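Local coordinates for Sqt1 (Chaetomium thermophilum, PDB 4ZOY), which is a WD40-repeat chaperone of ribosome biogenesis that probably captures a nascent ribosomal protein during its translation, at residues Val248-Ser254 with Val266-Gln272; Asp243-Ala247 with Ile320-Leu324; Asn29-Gly34 with Gly47-Ser53; Ser17-Gln23 with Leu458-Gly463. All coordinates share one frame. Residues are numbered along the deposited sequence.

Overall arrangement
From the N terminus, the chain opens contact 4 at S17-Q23 and makes contact 3, a hairpin between N29-G34 and G47-S53 in the same blade of the WD40 propeller; strands 18-23 and 30-36 are neighbours in that sheet. Across the ring, about 40 Å from contact 3 between centres, D243-A247 opens contact 2. The hairpin of contact 1, V248-S254 with V266-Q272, closes before I320-L324 completes contact 2, so contact 1 nests within contact 2, and the two touch where F246 packs on L252 and V266. L458-G463 returns to S17-Q23, enclosing the other three contacts. Contacts 1-3 tie strands and loops within or beside single blades; contact 4 joins the first and last inner strands. None crosses another.

Contact 1. Residues Val248-Ser254 with Val266-Gln272; sequences VEGGLFS and VGGAGGQ
This is the beta hairpin between the two inner strands of a WD40 propeller blade, carrying a classic beta bulge. A type II turn, V248 to G251 (G251 N to V248 O 3.1 Å), leads into strand 252-254, antiparallel to 266-268 at 120°, with 4.4 Å between axes. L252 and G268 form a non-hydrogen-bonded pair (CA-CA 3.9 Å), S254 and G267 a hydrogen-bonded one (4.9 Å). At the bulge, G267 O accepts from F253 N (2.8 Å) and S254 N (3.1 Å), while G267 N donates to S254 O (2.9 Å) and A269 N to G251 O (3.0 Å). L252 (m, t) sets CD2 3.9 Å from V266 CG2. The F253 ring (chi1 m) turns its edge to A269 N, 3.8 Å from CE2. Q272 NE2 donates to two waters, which bind E249 O and E249 N respectively. A CB on G267 would strike S254 OG, which is hydrogen-bonded to I331 O, and one on G268 would strike G251 O and L252 CD2, so this close fit depends on glycine.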
loop_
_atom_site.group_PDB
_atom_site.type_symbol
_atom_site.label_atom_id
_atom_site.label_comp_id
_atom_site.label_asym_id
_atom_site.label_seq_id
_atom_site.Cartn_x
_atom_site.Cartn_y
_atom_site.Cartn_z
ATOM N N VAL A 248 9.072 12.054 -15.576
ATOM C CA VAL A 248 9.697 10.741 -15.551
ATOM C C VAL A 248 9.186 9.944 -16.738
ATOM O O VAL A 248 8.070 9.443 -16.721
ATOM C CB VAL A 248 9.401 9.983 -14.235
ATOM C CG1 VAL A 248 9.930 8.560 -14.307
ATOM C CG2 VAL A 248 10.030 10.704 -13.067
ATOM N N GLU A 249 9.999 9.848 -17.788
ATOM C CA GLU A 249 9.558 9.173 -19.002
ATOM C C GLU A 249 9.230 7.707 -18.737
ATOM O O GLU A 249 10.059 6.961 -18.202
ATOM C CB GLU A 249 10.625 9.287 -20.101
ATOM C CG GLU A 249 10.182 8.691 -21.427
ATOM C CD GLU A 249 11.114 9.043 -22.575
ATOM O OE1 GLU A 249 12.322 9.248 -22.326
ATOM O OE2 GLU A 249 10.631 9.124 -23.726
ATOM N N GLY A 250 8.015 7.309 -19.102
ATOM C CA GLY A 250 7.564 5.946 -18.908
ATOM C C GLY A 250 6.528 5.847 -17.801
ATOM O O GLY A 250 5.875 4.819 -17.650
ATOM N N GLY A 251 6.390 6.910 -17.019
ATOM C CA GLY A 251 5.311 6.976 -16.044
ATOM C C GLY A 251 5.694 6.875 -14.577
ATOM O O GLY A 251 6.818 6.540 -14.217
ATOM N N LEU A 252 4.729 7.193 -13.726
ATOM C CA LEU A 252 4.884 7.063 -12.275
ATOM C C LEU A 252 4.039 5.907 -11.749
ATOM O O LEU A 252 2.926 5.685 -12.224
ATOM C CB LEU A 252 4.484 8.360 -11.569
ATOM C CG LEU A 252 5.360 9.574 -11.885
ATOM C CD1 LEU A 252 4.727 10.817 -11.252
ATOM C CD2 LEU A 252 6.802 9.392 -11.419
ATOM N N PHE A 253 4.565 5.202 -10.750
ATOM C CA PHE A 253 3.974 3.949 -10.285
ATOM C C PHE A 253 3.845 3.841 -8.776
ATOM O O PHE A 253 3.188 2.926 -8.270
ATOM C CB PHE A 253 4.804 2.772 -10.803
ATOM C CG PHE A 253 4.905 2.734 -12.301
ATOM C CD1 PHE A 253 3.788 2.439 -13.064
ATOM C CD2 PHE A 253 6.096 3.032 -12.943
ATOM C CE1 PHE A 253 3.856 2.425 -14.453
ATOM C CE2 PHE A 253 6.173 3.013 -14.328
ATOM C CZ PHE A 253 5.051 2.711 -15.080
ATOM N N SER A 254 4.475 4.760 -8.051
ATOM C CA SER A 254 4.446 4.709 -6.587
ATOM C C SER A 254 4.512 6.112 -5.992
ATOM O O SER A 254 4.988 7.057 -6.632
ATOM C CB SER A 254 5.587 3.834 -6.049
ATOM O OG SER A 254 6.845 4.312 -6.511
ATOM N N VAL A 266 7.644 10.515 -5.300
ATOM C CA VAL A 266 7.019 9.733 -6.364
ATOM C C VAL A 266 8.089 8.877 -7.019
ATOM O O VAL A 266 9.246 9.271 -7.113
ATOM C CB VAL A 266 6.304 10.600 -7.433
ATOM C CG1 VAL A 266 5.228 11.451 -6.774
ATOM C CG2 VAL A 266 7.292 11.496 -8.185
ATOM N N GLY A 267 7.700 7.679 -7.420
ATOM C CA GLY A 267 8.636 6.740 -8.009
ATOM C C GLY A 267 8.093 6.257 -9.326
ATOM O O GLY A 267 6.888 6.070 -9.494
ATOM N N GLY A 268 8.983 6.072 -10.292
ATOM C CA GLY A 268 8.520 5.696 -11.606
ATOM C C GLY A 268 9.510 4.918 -12.439
ATOM O O GLY A 268 10.392 4.253 -11.917
ATOM N N ALA A 269 9.338 5.020 -13.749
ATOM C CA ALA A 269 10.153 4.273 -14.697
ATOM C C ALA A 269 11.637 4.619 -14.588
ATOM O O ALA A 269 12.008 5.709 -14.147
ATOM C CB ALA A 269 9.658 4.526 -16.117
ATOM N N GLY A 270 12.488 3.673 -14.979
ATOM C CA GLY A 270 13.917 3.925 -15.050
ATOM C C GLY A 270 14.605 4.092 -13.713
ATOM O O GLY A 270 15.750 4.542 -13.638
ATOM N N GLY A 271 13.906 3.741 -12.641
ATOM C CA GLY A 271 14.459 3.891 -11.308
ATOM C C GLY A 271 14.336 5.301 -10.746
ATOM O O GLY A 271 14.933 5.603 -9.716
ATOM N N GLN A 272 13.566 6.155 -11.415
ATOM C CA GLN A 272 13.541 7.561 -11.017
ATOM C C GLN A 272 12.634 7.814 -9.829
ATOM O O GLN A 272 11.553 7.224 -9.712
ATOM C CB GLN A 272 13.108 8.446 -12.172
ATOM C CG GLN A 272 14.130 8.500 -13.304
ATOM C CD GLN A 272 13.886 9.666 -14.235
ATOM O OE1 GLN A 272 14.135 10.823 -13.878
ATOM N NE2 GLN A 272 13.386 9.375 -15.425
HETATM O O HOH W 1 12.603 7.159 -16.974
HETATM O O HOH W 2 12.832 10.804 -17.525
#

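Contact 2. Residues Asp243-Ala247 with Ile320-Leu324; sequences DQRFA and ILASL
I320, first residue of the outermost strand 320-324 of a WD40 propeller blade, meets D243-A247, part of the linker from the preceding blade. Its side chain (m, m) points at the loop: CD1 lies 3.5 Å from F246 CD1, at the ring edge, and CG2 3.7 Å from R245 NE. The nearest CA pair is F246 and I320, 7.1 Å apart. I320 O also accepts from a water (2.9 Å) that R245 NE reaches weakly at 3.2 Å. L321 and A322 point away. S323 (m) turns back and sets OG over one guanidinium face, 2.8 Å from R245 NH2, too poorly angled for a hydrogen bond; its OG pairs instead with K274. In the loop, F246 N and A247 N both donate to D243 O (2.8 and 2.9 Å). R245 (t, p, t) bends at chi2; F246 (t) also packs on V266, K274 and L239. With no direct hydrogen bond between the segments, the join rests on apolar packing of I320 on F246 and beside R245, and one water bridge, weak on the R245 side.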
loop_
_atom_site.group_PDB
_atom_site.type_symbol
_atom_site.label_atom_id
_atom_site.label_comp_id
_atom_site.label_asym_id
_atom_site.label_seq_id
_atom_site.Cartn_x
_atom_site.Cartn_y
_atom_site.Cartn_z
ATOM N N ASP A 243 6.547 19.756 -17.175
ATOM C CA ASP A 243 7.514 20.222 -16.193
ATOM C C ASP A 243 8.789 19.373 -16.305
ATOM O O ASP A 243 8.881 18.291 -15.727
ATOM C CB ASP A 243 6.915 20.163 -14.778
ATOM C CG ASP A 243 5.648 21.019 -14.630
ATOM O OD1 ASP A 243 5.759 22.264 -14.695
ATOM O OD2 ASP A 243 4.542 20.462 -14.418
ATOM N N GLN A 244 9.761 19.874 -17.063
ATOM C CA GLN A 244 10.942 19.110 -17.464
ATOM C C GLN A 244 11.762 18.565 -16.298
ATOM O O GLN A 244 12.382 17.509 -16.397
ATOM C CB GLN A 244 11.849 19.979 -18.343
ATOM C CG GLN A 244 11.352 20.158 -19.770
ATOM C CD GLN A 244 12.092 21.253 -20.515
ATOM O OE1 GLN A 244 12.629 22.178 -19.907
ATOM N NE2 GLN A 244 12.123 21.151 -21.839
ATOM N N ARG A 245 11.769 19.297 -15.194
ATOM C CA ARG A 245 12.551 18.906 -14.029
ATOM C C ARG A 245 11.817 17.797 -13.258
ATOM O O ARG A 245 12.399 17.121 -12.404
ATOM C CB ARG A 245 12.830 20.141 -13.155
ATOM C CG ARG A 245 13.385 19.866 -11.788
ATOM C CD ARG A 245 14.625 19.005 -11.917
ATOM N NE ARG A 245 15.131 18.610 -10.614
ATOM C CZ ARG A 245 16.223 17.880 -10.429
ATOM N NH1 ARG A 245 16.904 17.433 -11.478
ATOM N NH2 ARG A 245 16.626 17.575 -9.195
ATOM N N PHE A 246 10.555 17.573 -13.613
ATOM C CA PHE A 246 9.738 16.591 -12.910
ATOM C C PHE A 246 9.488 15.334 -13.728
ATOM O O PHE A 246 9.358 14.241 -13.175
ATOM C CB PHE A 246 8.391 17.203 -12.524
ATOM C CG PHE A 246 7.489 16.243 -11.804
ATOM C CD1 PHE A 246 7.774 15.886 -10.494
ATOM C CD2 PHE A 246 6.382 15.681 -12.431
ATOM C CE1 PHE A 246 6.984 14.996 -9.808
ATOM C CE2 PHE A 246 5.568 14.776 -11.733
ATOM C CZ PHE A 246 5.883 14.437 -10.422
ATOM N N ALA A 247 9.409 15.499 -15.045
ATOM C CA ALA A 247 8.961 14.442 -15.944
ATOM C C ALA A 247 9.770 13.154 -15.826
ATOM O O ALA A 247 10.990 13.154 -15.961
ATOM C CB ALA A 247 8.998 14.944 -17.382
ATOM N N ILE A 320 10.731 20.858 -6.808
ATOM C CA ILE A 320 11.488 19.622 -6.752
ATOM C C ILE A 320 12.684 19.805 -5.836
ATOM O O ILE A 320 13.586 20.603 -6.128
ATOM C CB ILE A 320 11.977 19.194 -8.138
ATOM C CG1 ILE A 320 10.839 19.243 -9.162
ATOM C CG2 ILE A 320 12.626 17.824 -8.063
ATOM C CD1 ILE A 320 9.688 18.337 -8.857
ATOM N N LEU A 321 12.744 19.050 -4.769
ATOM C CA LEU A 321 13.758 19.208 -3.765
ATOM C C LEU A 321 14.922 18.231 -3.962
ATOM O O LEU A 321 15.963 18.441 -3.460
ATOM C CB LEU A 321 13.145 18.991 -2.381
ATOM C CG LEU A 321 12.034 19.973 -2.007
ATOM C CD1 LEU A 321 11.322 19.564 -0.736
ATOM C CD2 LEU A 321 12.581 21.375 -1.853
ATOM N N ALA A 322 14.652 17.149 -4.661
ATOM C CA ALA A 322 15.644 16.151 -4.981
ATOM C C ALA A 322 15.128 15.234 -6.067
ATOM O O ALA A 322 13.987 15.150 -6.251
ATOM C CB ALA A 322 16.035 15.354 -3.761
ATOM N N SER A 323 16.121 14.765 -6.863
ATOM C CA SER A 323 15.822 13.789 -7.899
ATOM C C SER A 323 16.796 12.640 -7.728
ATOM O O SER A 323 17.974 12.864 -7.470
ATOM C CB SER A 323 15.946 14.391 -9.302
ATOM O OG SER A 323 14.951 15.373 -9.530
ATOM N N LEU A 324 16.296 11.486 -7.867
ATOM C CA LEU A 324 17.070 10.277 -7.697
ATOM C C LEU A 324 16.967 9.192 -8.730
ATOM O O LEU A 324 15.941 8.814 -9.148
ATOM C CB LEU A 324 16.783 9.614 -6.333
ATOM C CG LEU A 324 16.638 10.532 -5.132
ATOM C CD1 LEU A 324 15.958 9.839 -3.965
ATOM C CD2 LEU A 324 17.987 10.989 -4.688
HETATM O O HOH W 3 15.067 21.115 -8.604
#

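Contact 3. Residues Asn29-Gly34 with Gly47-Ser53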
loop_
_atom_site.group_PDB
_atom_site.type_symbol
_atom_site.label_atom_id
_atom_site.label_comp_id
_atom_site.label_asym_id
_atom_site.label_seq_id
_atom_site.Cartn_x
_atom_site.Cartn_y
_atom_site.Cartn_z
ATOM N N ASN A 29 -5.508 -9.995 13.868
ATOM C CA ASN A 29 -5.858 -11.352 13.465
ATOM C C ASN A 29 -6.935 -11.399 12.382
ATOM O O ASN A 29 -7.146 -12.428 11.748
ATOM C CB ASN A 29 -6.322 -12.156 14.682
ATOM C CG ASN A 29 -7.517 -11.529 15.365
ATOM O OD1 ASN A 29 -7.457 -10.382 15.812
ATOM N ND2 ASN A 29 -8.623 -12.269 15.428
ATOM N N ILE A 30 -7.629 -10.287 12.173
ATOM C CA ILE A 30 -8.680 -10.241 11.174
ATOM C C ILE A 30 -8.113 -9.674 9.883
ATOM O O ILE A 30 -7.733 -8.506 9.817
ATOM C CB ILE A 30 -9.878 -9.406 11.648
ATOM C CG1 ILE A 30 -10.443 -10.001 12.942
ATOM C CG2 ILE A 30 -10.948 -9.332 10.564
ATOM C CD1 ILE A 30 -11.659 -9.279 13.463
ATOM N N VAL A 31 -8.040 -10.528 8.869
ATOM C CA VAL A 31 -7.410 -10.197 7.601
ATOM C C VAL A 31 -8.315 -10.602 6.444
ATOM O O VAL A 31 -8.884 -11.692 6.455
ATOM C CB VAL A 31 -6.047 -10.900 7.469
ATOM C CG1 VAL A 31 -5.450 -10.669 6.108
ATOM C CG2 VAL A 31 -5.096 -10.425 8.561
ATOM N N ALA A 32 -8.457 -9.714 5.462
ATOM C CA ALA A 32 -9.212 -9.992 4.249
ATOM C C ALA A 32 -8.273 -10.162 3.062
ATOM O O ALA A 32 -7.298 -9.425 2.923
ATOM C CB ALA A 32 -10.213 -8.878 3.976
ATOM N N THR A 33 -8.573 -11.132 2.199
ATOM C CA THR A 33 -7.760 -11.382 1.017
ATOM C C THR A 33 -8.656 -11.423 -0.208
ATOM O O THR A 33 -9.817 -11.780 -0.115
ATOM C CB THR A 33 -6.949 -12.696 1.146
ATOM O OG1 THR A 33 -7.843 -13.796 1.352
ATOM C CG2 THR A 33 -5.997 -12.609 2.327
ATOM N N GLY A 34 -8.124 -11.042 -1.358
ATOM C CA GLY A 34 -8.959 -10.903 -2.534
ATOM C C GLY A 34 -8.181 -11.097 -3.819
ATOM O O GLY A 34 -7.020 -10.699 -3.942
ATOM N N GLY A 47 -13.213 -12.897 -2.614
ATOM C CA GLY A 47 -12.500 -12.489 -1.428
ATOM C C GLY A 47 -12.885 -13.341 -0.241
ATOM O O GLY A 47 -13.927 -14.007 -0.241
ATOM N N TYR A 48 -12.044 -13.313 0.781
ATOM C CA TYR A 48 -12.293 -14.030 2.015
ATOM C C TYR A 48 -11.877 -13.192 3.206
ATOM O O TYR A 48 -10.981 -12.348 3.097
ATOM C CB TYR A 48 -11.535 -15.358 2.038
ATOM C CG TYR A 48 -12.012 -16.370 1.029
ATOM C CD1 TYR A 48 -13.113 -17.176 1.301
ATOM C CD2 TYR A 48 -11.360 -16.527 -0.185
ATOM C CE1 TYR A 48 -13.555 -18.112 0.377
ATOM C CE2 TYR A 48 -11.792 -17.464 -1.119
ATOM C CZ TYR A 48 -12.889 -18.250 -0.825
ATOM O OH TYR A 48 -13.325 -19.182 -1.741
ATOM N N VAL A 49 -12.522 -13.412 4.345
ATOM C CA VAL A 49 -12.014 -12.874 5.591
ATOM C C VAL A 49 -11.516 -14.031 6.436
ATOM O O VAL A 49 -12.201 -15.047 6.579
ATOM C CB VAL A 49 -13.068 -12.070 6.365
ATOM C CG1 VAL A 49 -12.449 -11.495 7.636
ATOM C CG2 VAL A 49 -13.630 -10.963 5.485
ATOM N N LEU A 50 -10.318 -13.876 6.983
ATOM C CA LEU A 50 -9.679 -14.920 7.767
ATOM C C LEU A 50 -9.464 -14.458 9.192
ATOM O O LEU A 50 -9.343 -13.258 9.446
ATOM C CB LEU A 50 -8.339 -15.310 7.153
ATOM C CG LEU A 50 -8.336 -15.624 5.660
ATOM C CD1 LEU A 50 -6.926 -15.760 5.140
ATOM C CD2 LEU A 50 -9.114 -16.905 5.385
ATOM N N ASP A 51 -9.425 -15.419 10.114
ATOM C CA ASP A 51 -9.036 -15.182 11.498
ATOM C C ASP A 51 -7.740 -15.937 11.764
ATOM O O ASP A 51 -7.744 -17.156 11.952
ATOM C CB ASP A 51 -10.137 -15.633 12.463
ATOM C CG ASP A 51 -9.856 -15.235 13.901
ATOM O OD1 ASP A 51 -8.691 -14.935 14.230
ATOM O OD2 ASP A 51 -10.808 -15.229 14.708
ATOM N N ILE A 52 -6.636 -15.200 11.789
ATOM C CA ILE A 52 -5.294 -15.770 11.825
ATOM C C ILE A 52 -4.929 -16.251 13.247
ATOM O O ILE A 52 -3.950 -16.973 13.448
ATOM C CB ILE A 52 -4.269 -14.722 11.257
ATOM C CG1 ILE A 52 -4.103 -14.904 9.743
ATOM C CG2 ILE A 52 -2.890 -14.812 11.892
ATOM C CD1 ILE A 52 -5.350 -14.726 8.944
ATOM N N SER A 53 -5.751 -15.906 14.230
ATOM C CA SER A 53 -5.490 -16.347 15.600
ATOM C C SER A 53 -5.592 -17.871 15.717
ATOM O O SER A 53 -5.109 -18.463 16.679
ATOM C CB SER A 53 -6.453 -15.676 16.578
ATOM O OG SER A 53 -7.767 -16.175 16.424
#
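Residues 30-34 and 47-51 form the two middle strands of a four-stranded blade, an antiparallel hairpin whose short axes lie 4.6 Å apart at 157°. The ladder is regular: V31 N to L50 O (3.1 Å) and L50 N to V31 O (2.7 Å) frame one hydrogen-bonded pair, T33 N to Y48 O and Y48 N to T33 O (both 2.8 Å) the next.

The relief falls along the face of I30, A32, V49 and D51. There the branches of V49 straddle two neighbours: CG1 touches I30 CG2 at 3.9 Å, and CG2 lies 4.3 Å from A32 CB, where the small alanine leaves room. Beyond A32 the relief runs out, because G34 and G47 bring their CA atoms to 4.0 Å. On the other face L50 CD1 leans to T33 CG2 (4.3 Å), and I52, past the strand end, sends CD1 back to V31 CB (4.2 Å).

At that end N29 O takes I52 N (2.8 Å) and N29 ND2 gives to D51 OD1 (2.9 Å); the same oxygen closes an Asx turn on S53 N (3.1 Å).

Around the hairpin, A32 and I30 meet L95 and F97 of strand 92-97 in the following blade. T33, L50 and I52 pack on strands 468-473 and 478-482 of the closing blade, with T33 OG1 hydrogen-bonded to H14.

Contact 4. Residues Ser17-Gln23 with Leu458-Gly463; sequences SVFAIAQ and LGFVQG
Here the WD40 propeller ring closes: 18-23, the innermost strand of one blade, lies beside 458-461, the innermost strand of the neighbouring blade, which is built from the C-terminal end of the chain and strand 9-11. The strands run almost parallel, at 18°, but their axes stay 6.3 Å apart, too far for a shared ladder; the nearest CA pairs are F19-L458 (6.0 Å), I21-F460 and Q23-V461 (both 6.6 Å).

Apolar contacts fill the gap. L458 (m, t) places CD1 3.7 Å from F19 CD1 and 3.4 Å from V18 O, a carbonyl that finds no polar partner. I21, fully extended (t, t), brings CD1 to 3.7 Å from V461 CG2 (V461 chi1 m), and its CG2 rests 3.9 Å from F460 N, over the side-chain-free G459. I21 also packs on V470 and V472 of strand 468-473, and V461 on V470. F460 and Q462 point away, F460 making a cation-pi contact with K378. Each strand also carries a classic bulge, F19-A20 facing G34 and L458-G459 facing V472.

The polar link comes at the far end, where Q23 (t, t) gives NE2 to P28 O while its OE1 accepts G463 N at 2.8 Å.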
loop_
_atom_site.group_PDB
_atom_site.type_symbol
_atom_site.label_atom_id
_atom_site.label_comp_id
_atom_site.label_asym_id
_atom_site.label_seq_id
_atom_site.Cartn_x
_atom_site.Cartn_y
_atom_site.Cartn_z
ATOM N N SER A 17 -4.669 -15.981 -8.660
ATOM C CA SER A 17 -3.909 -14.875 -8.071
ATOM C C SER A 17 -4.625 -14.143 -6.955
ATOM O O SER A 17 -5.760 -13.698 -7.113
ATOM C CB SER A 17 -3.557 -13.855 -9.148
ATOM O OG SER A 17 -2.925 -14.466 -10.260
ATOM N N VAL A 18 -3.936 -14.008 -5.826
ATOM C CA VAL A 18 -4.448 -13.226 -4.710
ATOM C C VAL A 18 -3.763 -11.857 -4.758
ATOM O O VAL A 18 -2.587 -11.728 -4.405
ATOM C CB VAL A 18 -4.208 -13.918 -3.349
ATOM C CG1 VAL A 18 -5.157 -13.345 -2.313
ATOM C CG2 VAL A 18 -4.440 -15.440 -3.460
ATOM N N PHE A 19 -4.506 -10.853 -5.229
ATOM C CA PHE A 19 -3.941 -9.537 -5.534
ATOM C C PHE A 19 -3.925 -8.580 -4.362
ATOM O O PHE A 19 -3.114 -7.652 -4.340
ATOM C CB PHE A 19 -4.725 -8.859 -6.662
ATOM C CG PHE A 19 -4.569 -9.515 -8.006
ATOM C CD1 PHE A 19 -3.327 -9.639 -8.594
ATOM C CD2 PHE A 19 -5.681 -9.957 -8.698
ATOM C CE1 PHE A 19 -3.191 -10.226 -9.849
ATOM C CE2 PHE A 19 -5.552 -10.539 -9.947
ATOM C CZ PHE A 19 -4.308 -10.674 -10.517
ATOM N N ALA A 20 -4.840 -8.776 -3.417
ATOM C CA ALA A 20 -5.098 -7.760 -2.402
ATOM C C ALA A 20 -5.227 -8.335 -1.013
ATOM O O ALA A 20 -5.677 -9.484 -0.832
ATOM C CB ALA A 20 -6.364 -6.989 -2.762
ATOM N N ILE A 21 -4.844 -7.536 -0.018
ATOM C CA ILE A 21 -4.973 -7.938 1.369
ATOM C C ILE A 21 -5.171 -6.704 2.241
ATOM O O ILE A 21 -4.581 -5.647 1.985
ATOM C CB ILE A 21 -3.746 -8.758 1.831
ATOM C CG1 ILE A 21 -3.865 -9.181 3.297
ATOM C CG2 ILE A 21 -2.434 -8.002 1.562
ATOM C CD1 ILE A 21 -2.851 -10.275 3.709
ATOM N N ALA A 22 -6.033 -6.838 3.243
ATOM C CA ALA A 22 -6.250 -5.774 4.209
ATOM C C ALA A 22 -6.317 -6.362 5.604
ATOM O O ALA A 22 -6.695 -7.523 5.782
ATOM C CB ALA A 22 -7.513 -5.010 3.888
ATOM N N GLN A 23 -5.944 -5.555 6.590
ATOM C CA GLN A 23 -5.869 -5.982 7.973
ATOM C C GLN A 23 -6.689 -5.032 8.824
ATOM O O GLN A 23 -6.668 -3.821 8.602
ATOM C CB GLN A 23 -4.413 -6.008 8.433
ATOM C CG GLN A 23 -4.195 -6.546 9.834
ATOM C CD GLN A 23 -2.732 -6.787 10.090
ATOM O OE1 GLN A 23 -1.888 -5.997 9.675
ATOM N NE2 GLN A 23 -2.414 -7.914 10.717
ATOM N N LEU A 458 2.613 -10.983 -3.918
ATOM C CA LEU A 458 1.969 -9.769 -4.441
ATOM C C LEU A 458 1.638 -8.739 -3.364
ATOM O O LEU A 458 1.354 -7.591 -3.681
ATOM C CB LEU A 458 0.689 -10.138 -5.202
ATOM C CG LEU A 458 0.903 -11.049 -6.414
ATOM C CD1 LEU A 458 -0.428 -11.404 -7.065
ATOM C CD2 LEU A 458 1.863 -10.424 -7.435
ATOM N N GLY A 459 1.670 -9.139 -2.098
ATOM C CA GLY A 459 1.362 -8.206 -1.030
ATOM C C GLY A 459 1.513 -8.865 0.316
ATOM O O GLY A 459 1.704 -10.090 0.410
ATOM N N PHE A 460 1.454 -8.055 1.368
ATOM C CA PHE A 460 1.456 -8.562 2.727
ATOM C C PHE A 460 0.923 -7.516 3.695
ATOM O O PHE A 460 0.877 -6.321 3.389
ATOM C CB PHE A 460 2.864 -9.012 3.169
ATOM C CG PHE A 460 3.870 -7.899 3.254
ATOM C CD1 PHE A 460 4.003 -7.164 4.423
ATOM C CD2 PHE A 460 4.686 -7.600 2.179
ATOM C CE1 PHE A 460 4.920 -6.124 4.514
ATOM C CE2 PHE A 460 5.609 -6.572 2.258
ATOM C CZ PHE A 460 5.723 -5.834 3.432
ATOM N N VAL A 461 0.498 -7.993 4.855
ATOM C CA VAL A 461 0.310 -7.137 6.020
ATOM C C VAL A 461 1.123 -7.706 7.175
ATOM O O VAL A 461 1.449 -8.895 7.191
ATOM C CB VAL A 461 -1.170 -7.026 6.427
ATOM C CG1 VAL A 461 -1.985 -6.314 5.343
ATOM C CG2 VAL A 461 -1.764 -8.412 6.727
ATOM N N GLN A 462 1.454 -6.867 8.151
ATOM C CA GLN A 462 2.321 -7.307 9.238
ATOM C C GLN A 462 1.931 -6.712 10.586
ATOM O O GLN A 462 2.714 -6.777 11.537
ATOM C CB GLN A 462 3.781 -6.965 8.932
ATOM C CG GLN A 462 4.062 -5.464 8.764
ATOM C CD GLN A 462 5.509 -5.171 8.422
ATOM O OE1 GLN A 462 6.411 -5.962 8.719
ATOM N NE2 GLN A 462 5.745 -4.028 7.786
ATOM N N GLY A 463 0.737 -6.144 10.671
ATOM C CA GLY A 463 0.252 -5.612 11.939
ATOM C C GLY A 463 1.084 -4.450 12.436
ATOM O O GLY A 463 1.856 -3.876 11.695
#